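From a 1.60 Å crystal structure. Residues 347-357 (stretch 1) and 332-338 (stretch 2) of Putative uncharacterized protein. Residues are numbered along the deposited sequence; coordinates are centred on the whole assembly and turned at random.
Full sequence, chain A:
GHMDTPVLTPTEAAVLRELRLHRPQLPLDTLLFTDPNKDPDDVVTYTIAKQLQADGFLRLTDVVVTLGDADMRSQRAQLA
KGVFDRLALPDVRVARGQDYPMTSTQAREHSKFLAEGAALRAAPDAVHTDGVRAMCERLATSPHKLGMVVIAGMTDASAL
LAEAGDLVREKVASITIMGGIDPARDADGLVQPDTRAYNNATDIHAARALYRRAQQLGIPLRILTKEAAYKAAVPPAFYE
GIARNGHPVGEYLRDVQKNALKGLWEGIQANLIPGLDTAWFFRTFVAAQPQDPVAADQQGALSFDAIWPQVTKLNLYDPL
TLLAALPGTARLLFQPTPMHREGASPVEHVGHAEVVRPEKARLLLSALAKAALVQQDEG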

ATOM      1  N   VAL A 347      14.154  -8.022 -12.018  1.00 19.44           N
ATOM      2  CA  VAL A 347      12.870  -8.274 -11.381  1.00 21.09           C
ATOM      3  C   VAL A 347      13.075  -9.023 -10.070  1.00 22.69           C
ATOM      4  O   VAL A 347      13.517 -10.150 -10.053  1.00 24.90           O
ATOM      5  CB  VAL A 347      11.916  -9.053 -12.326  1.00 20.84           C
ATOM      6  CG1 VAL A 347      10.577  -9.347 -11.565  1.00 21.36           C
ATOM      7  CG2 VAL A 347      11.665  -8.300 -13.625  1.00 18.48           C
ATOM      8  N   GLU A 348      12.777  -8.409  -8.931  1.00 17.89           N
ATOM      9  CA  GLU A 348      13.016  -9.063  -7.675  1.00 19.97           C
ATOM     10  C   GLU A 348      11.748  -9.491  -6.983  1.00 21.09           C
ATOM     11  O   GLU A 348      10.714  -8.800  -7.082  1.00 19.47           O
ATOM     12  CB  GLU A 348      13.777  -8.114  -6.737  1.00 21.56           C
ATOM     13  CG  GLU A 348      15.165  -7.783  -7.221  1.00 23.82           C
ATOM     14  CD  GLU A 348      15.777  -6.778  -6.296  1.00 27.77           C
ATOM     15  OE1 GLU A 348      15.141  -5.721  -6.097  1.00 29.57           O
ATOM     16  OE2 GLU A 348      16.863  -7.046  -5.751  1.00 34.83           O
ATOM     17  N   HIS A 349      11.829 -10.596  -6.241  1.00 20.17           N
ATOM     18  CA  HIS A 349      10.676 -11.121  -5.554  1.00 19.35           C
ATOM     19  C   HIS A 349      10.832 -11.004  -4.055  1.00 21.22           C
ATOM     20  O   HIS A 349      11.892 -11.355  -3.475  1.00 21.06           O
ATOM     21  CB  HIS A 349      10.446 -12.593  -5.972  1.00 19.97           C
ATOM     22  CG  HIS A 349       9.444 -13.309  -5.116  1.00 21.03           C
ATOM     23  ND1 HIS A 349       9.773 -14.388  -4.323  1.00 24.47           N
ATOM     24  CD2 HIS A 349       8.129 -13.078  -4.902  1.00 24.57           C
ATOM     25  CE1 HIS A 349       8.704 -14.791  -3.653  1.00 24.07           C
ATOM     26  NE2 HIS A 349       7.685 -14.029  -4.006  1.00 24.29           N
ATOM     27  N   VAL A 350       9.803 -10.480  -3.385  1.00 18.17           N
ATOM     28  CA  VAL A 350       9.782 -10.537  -1.924  1.00 17.77           C
ATOM     29  C   VAL A 350       8.577 -11.330  -1.401  1.00 21.74           C
ATOM     30  O   VAL A 350       7.445 -10.800  -1.360  1.00 20.07           O
ATOM     31  CB  VAL A 350       9.775  -9.122  -1.247  1.00 16.20           C
ATOM     32  CG1 VAL A 350       9.832  -9.227   0.304  1.00 18.73           C
ATOM     33  CG2 VAL A 350      10.938  -8.255  -1.786  1.00 17.59           C
ATOM     34  N   GLY A 351       8.823 -12.586  -1.010  1.00 19.20           N
ATOM     35  CA  GLY A 351       7.836 -13.430  -0.365  1.00 20.72           C
ATOM     36  C   GLY A 351       8.211 -13.788   1.061  1.00 21.04           C
ATOM     37  O   GLY A 351       8.908 -13.027   1.737  1.00 18.89           O
ATOM     38  N   HIS A 352       7.749 -14.932   1.564  1.00 21.12           N
ATOM     39  CA  HIS A 352       7.942 -15.196   2.996  1.00 22.30           C
ATOM     40  C   HIS A 352       9.438 -15.353   3.356  1.00 24.07           C
ATOM     41  O   HIS A 352       9.903 -14.834   4.380  1.00 22.57           O
ATOM     42  CB  HIS A 352       7.152 -16.428   3.459  1.00 25.71           C
ATOM     43  CG  HIS A 352       7.690 -17.713   2.934  1.00 29.08           C
ATOM     44  ND1 HIS A 352       8.529 -18.520   3.671  1.00 36.13           N
ATOM     45  CD2 HIS A 352       7.538 -18.323   1.731  1.00 35.56           C
ATOM     46  CE1 HIS A 352       8.861 -19.583   2.949  1.00 35.45           C
ATOM     47  NE2 HIS A 352       8.267 -19.492   1.772  1.00 37.19           N
ATOM     48  N   ALA A 353      10.191 -16.019   2.487  1.00 23.28           N
ATOM     49  CA  ALA A 353      11.613 -16.332   2.796  1.00 24.41           C
ATOM     50  C   ALA A 353      12.468 -15.064   2.803  1.00 23.94           C
ATOM     51  O   ALA A 353      13.487 -14.939   3.501  1.00 26.49           O
ATOM     52  CB  ALA A 353      12.159 -17.310   1.768  1.00 28.58           C
ATOM     53  N   GLU A 354      12.003 -14.105   2.038  1.00 19.55           N
ATOM     54  CA  GLU A 354      12.724 -12.862   1.817  1.00 20.33           C
ATOM     55  C   GLU A 354      12.465 -11.828   2.913  1.00 22.28           C
ATOM     56  O   GLU A 354      13.164 -10.828   2.963  1.00 20.80           O
ATOM     57  CB  GLU A 354      12.325 -12.267   0.454  1.00 21.91           C
ATOM     58  CG  GLU A 354      12.831 -13.037  -0.767  1.00 21.58           C
ATOM     59  CD  GLU A 354      12.072 -14.367  -1.000  1.00 24.88           C
ATOM     60  OE1 GLU A 354      10.864 -14.515  -0.653  1.00 24.67           O
ATOM     61  OE2 GLU A 354      12.716 -15.292  -1.535  1.00 25.83           O
ATOM     62  N   VAL A 355      11.442 -12.007   3.733  1.00 21.27           N
ATOM     63  CA  VAL A 355      11.295 -11.195   4.930  1.00 21.53           C
ATOM     64  C   VAL A 355      12.156 -11.811   6.024  1.00 22.55           C
ATOM     65  O   VAL A 355      11.720 -12.714   6.709  1.00 23.18           O
ATOM     66  CB  VAL A 355       9.822 -11.137   5.417  1.00 24.63           C
ATOM     67  CG1 VAL A 355       9.692 -10.193   6.644  1.00 24.74           C
ATOM     68  CG2 VAL A 355       8.936 -10.644   4.262  1.00 18.08           C
ATOM     69  N   VAL A 356      13.379 -11.305   6.168  1.00 22.72           N
ATOM     70  CA  VAL A 356      14.365 -11.954   7.047  1.00 25.21           C
ATOM     71  C   VAL A 356      14.304 -11.485   8.509  1.00 29.79           C
ATOM     72  O   VAL A 356      14.754 -12.201   9.442  1.00 29.25           O
ATOM     73  CB  VAL A 356      15.762 -11.869   6.437  1.00 23.70           C
ATOM     74  CG1 VAL A 356      15.803 -12.654   5.104  1.00 29.10           C
ATOM     75  CG2 VAL A 356      16.170 -10.414   6.238  1.00 26.03           C
ATOM     76  N   ARG A 357      13.705 -10.317   8.727  1.00 26.28           N
ATOM     77  CA  ARG A 357      13.518  -9.799  10.076  1.00 26.69           C
ATOM     78  C   ARG A 357      12.070  -9.423  10.401  1.00 25.64           C
ATOM     79  O   ARG A 357      11.769  -8.245  10.608  1.00 24.13           O
ATOM     80  CB  ARG A 357      14.436  -8.573  10.346  1.00 27.92           C
ATOM     81  CG  ARG A 357      15.942  -8.749  10.013  1.00 33.08           C
ATOM     82  CD  ARG A 357      16.662  -9.655  11.016  1.00 40.21           C
ATOM     83  NE  ARG A 357      18.094  -9.808  10.715  1.00 46.41           N
ATOM     84  CZ  ARG A 357      18.709 -10.988  10.541  1.00 51.20           C
ATOM     85  NH1 ARG A 357      18.025 -12.132  10.632  1.00 46.23           N
ATOM     86  NH2 ARG A 357      20.016 -11.033  10.276  1.00 55.11           N
TER
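Stretch 2 (332-338) LLFQPTP

Stretch 2 runs antiparallel to stretch 1. It leaves a helix at L333, continues as an extended loop from F334 to P336, and ends as a strand at T337 and P338. Stretch 1 begins as a strand, V347 to V350. E348 lies opposite P338 as a non-hydrogen-bonded pair, CA to CA 4.4 Å, with both side chains on the same face of the sheet. H349 pairs with T337 through two backbone hydrogen bonds, H349 N to T337 O at 2.7 Å and T337 N to H349 O at 2.9 Å. V350 packs its CG1 3.8 Å from F334 CD1 and its CG2 3.9 Å from P336 CG.

The chain then turns, with a type I turn from H352 to V355. G351, H352 and A353 do not touch stretch 2. E354 rejoins it: its O accepts a hydrogen bond from Q335 N at 3.0 Å, and its OE2 accepts one from T337 OG1 at 2.6 Å. Its OE1 accepts one from G351 N at 2.8 Å, so the carboxylate joins G351, just before the turn, to T337 of the other stretch. V355 bridges F334, and V355 CG2 meets the edge of the ring, 3.9 Å from F334 CE1. L333 O, at the helix end, accepts a hydrogen bond from V356 N at 3.1 Å and a weak one from R357 N at 3.4 Å. R357 CG lies 3.6 Å from L332 O.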

ATOM      1  N   LEU A 332      17.164  -3.074   5.988  1.00 27.19           N
ATOM      2  CA  LEU A 332      16.919  -3.478   7.345  1.00 28.22           C
ATOM      3  C   LEU A 332      16.123  -4.792   7.434  1.00 29.18           C
ATOM      4  O   LEU A 332      16.340  -5.592   8.353  1.00 29.05           O
ATOM      5  CB  LEU A 332      16.129  -2.367   8.036  1.00 32.35           C
ATOM      6  CG  LEU A 332      16.473  -1.908   9.442  1.00 31.61           C
ATOM      7  CD1 LEU A 332      17.928  -1.516   9.515  1.00 35.09           C
ATOM      8  CD2 LEU A 332      15.547  -0.750   9.828  1.00 29.43           C
ATOM      9  N   LEU A 333      15.170  -5.003   6.515  1.00 22.20           N
ATOM     10  CA  LEU A 333      14.166  -6.038   6.747  1.00 24.51           C
ATOM     11  C   LEU A 333      14.180  -7.170   5.736  1.00 22.57           C
ATOM     12  O   LEU A 333      13.705  -8.273   6.050  1.00 25.22           O
ATOM     13  CB  LEU A 333      12.746  -5.410   6.734  1.00 23.22           C
ATOM     14  CG  LEU A 333      12.483  -4.250   7.702  1.00 24.19           C
ATOM     15  CD1 LEU A 333      11.072  -3.734   7.421  1.00 22.66           C
ATOM     16  CD2 LEU A 333      12.610  -4.665   9.165  1.00 24.13           C
ATOM     17  N   PHE A 334      14.653  -6.901   4.524  1.00 23.78           N
ATOM     18  CA  PHE A 334      14.418  -7.806   3.403  1.00 21.43           C
ATOM     19  C   PHE A 334      15.677  -8.221   2.657  1.00 24.75           C
ATOM     20  O   PHE A 334      16.678  -7.509   2.596  1.00 23.70           O
ATOM     21  CB  PHE A 334      13.479  -7.190   2.358  1.00 21.92           C
ATOM     22  CG  PHE A 334      12.214  -6.623   2.912  1.00 18.64           C
ATOM     23  CD1 PHE A 334      11.209  -7.435   3.388  1.00 21.42           C
ATOM     24  CD2 PHE A 334      11.986  -5.232   2.869  1.00 19.92           C
ATOM     25  CE1 PHE A 334      10.047  -6.874   3.899  1.00 20.10           C
ATOM     26  CE2 PHE A 334      10.797  -4.683   3.317  1.00 17.87           C
ATOM     27  CZ  PHE A 334       9.846  -5.485   3.853  1.00 16.41           C
ATOM     28  N   GLN A 335      15.593  -9.399   2.050  1.00 24.78           N
ATOM     29  CA  GLN A 335      16.624  -9.866   1.148  1.00 24.57           C
ATOM     30  C   GLN A 335      15.906 -10.378  -0.106  1.00 24.04           C
ATOM     31  O   GLN A 335      15.677 -11.592  -0.232  1.00 23.88           O
ATOM     32  CB  GLN A 335      17.359 -11.006   1.831  1.00 26.75           C
ATOM     33  CG  GLN A 335      18.554 -11.540   1.129  1.00 36.25           C
ATOM     34  CD  GLN A 335      19.146 -12.738   1.906  1.00 42.41           C
ATOM     35  OE1 GLN A 335      19.395 -12.643   3.124  1.00 39.47           O
ATOM     36  NE2 GLN A 335      19.329 -13.882   1.206  1.00 43.79           N
ATOM     37  N   PRO A 336      15.505  -9.457  -1.016  1.00 21.87           N
ATOM     38  CA  PRO A 336      14.735  -9.808  -2.219  1.00 23.28           C
ATOM     39  C   PRO A 336      15.468 -10.850  -3.056  1.00 25.79           C
ATOM     40  O   PRO A 336      16.703 -10.868  -3.106  1.00 25.41           O
ATOM     41  CB  PRO A 336      14.670  -8.481  -2.993  1.00 21.77           C
ATOM     42  CG  PRO A 336      14.721  -7.431  -1.893  1.00 22.55           C
ATOM     43  CD  PRO A 336      15.745  -8.006  -0.917  1.00 23.14           C
ATOM     44  N   THR A 337      14.711 -11.725  -3.707  1.00 24.05           N
ATOM     45  CA  THR A 337      15.309 -12.765  -4.560  1.00 24.53           C
ATOM     46  C   THR A 337      15.219 -12.386  -6.040  1.00 26.03           C
ATOM     47  O   THR A 337      14.144 -12.048  -6.547  1.00 21.20           O
ATOM     48  CB  THR A 337      14.590 -14.143  -4.276  1.00 24.43           C
ATOM     49  OG1 THR A 337      14.795 -14.526  -2.903  1.00 26.32           O
ATOM     50  CG2 THR A 337      15.075 -15.252  -5.255  1.00 24.30           C
ATOM     51  N   PRO A 338      16.341 -12.399  -6.777  1.00 23.20           N
ATOM     52  CA  PRO A 338      16.165 -12.039  -8.189  1.00 23.09           C
ATOM     53  C   PRO A 338      15.464 -13.129  -8.979  1.00 24.83           C
ATOM     54  O   PRO A 338      15.727 -14.322  -8.722  1.00 27.93           O
ATOM     55  CB  PRO A 338      17.592 -11.813  -8.712  1.00 27.46           C
ATOM     56  CG  PRO A 338      18.453 -12.581  -7.781  1.00 28.64           C
ATOM     57  CD  PRO A 338      17.751 -12.638  -6.420  1.00 26.92           C
TER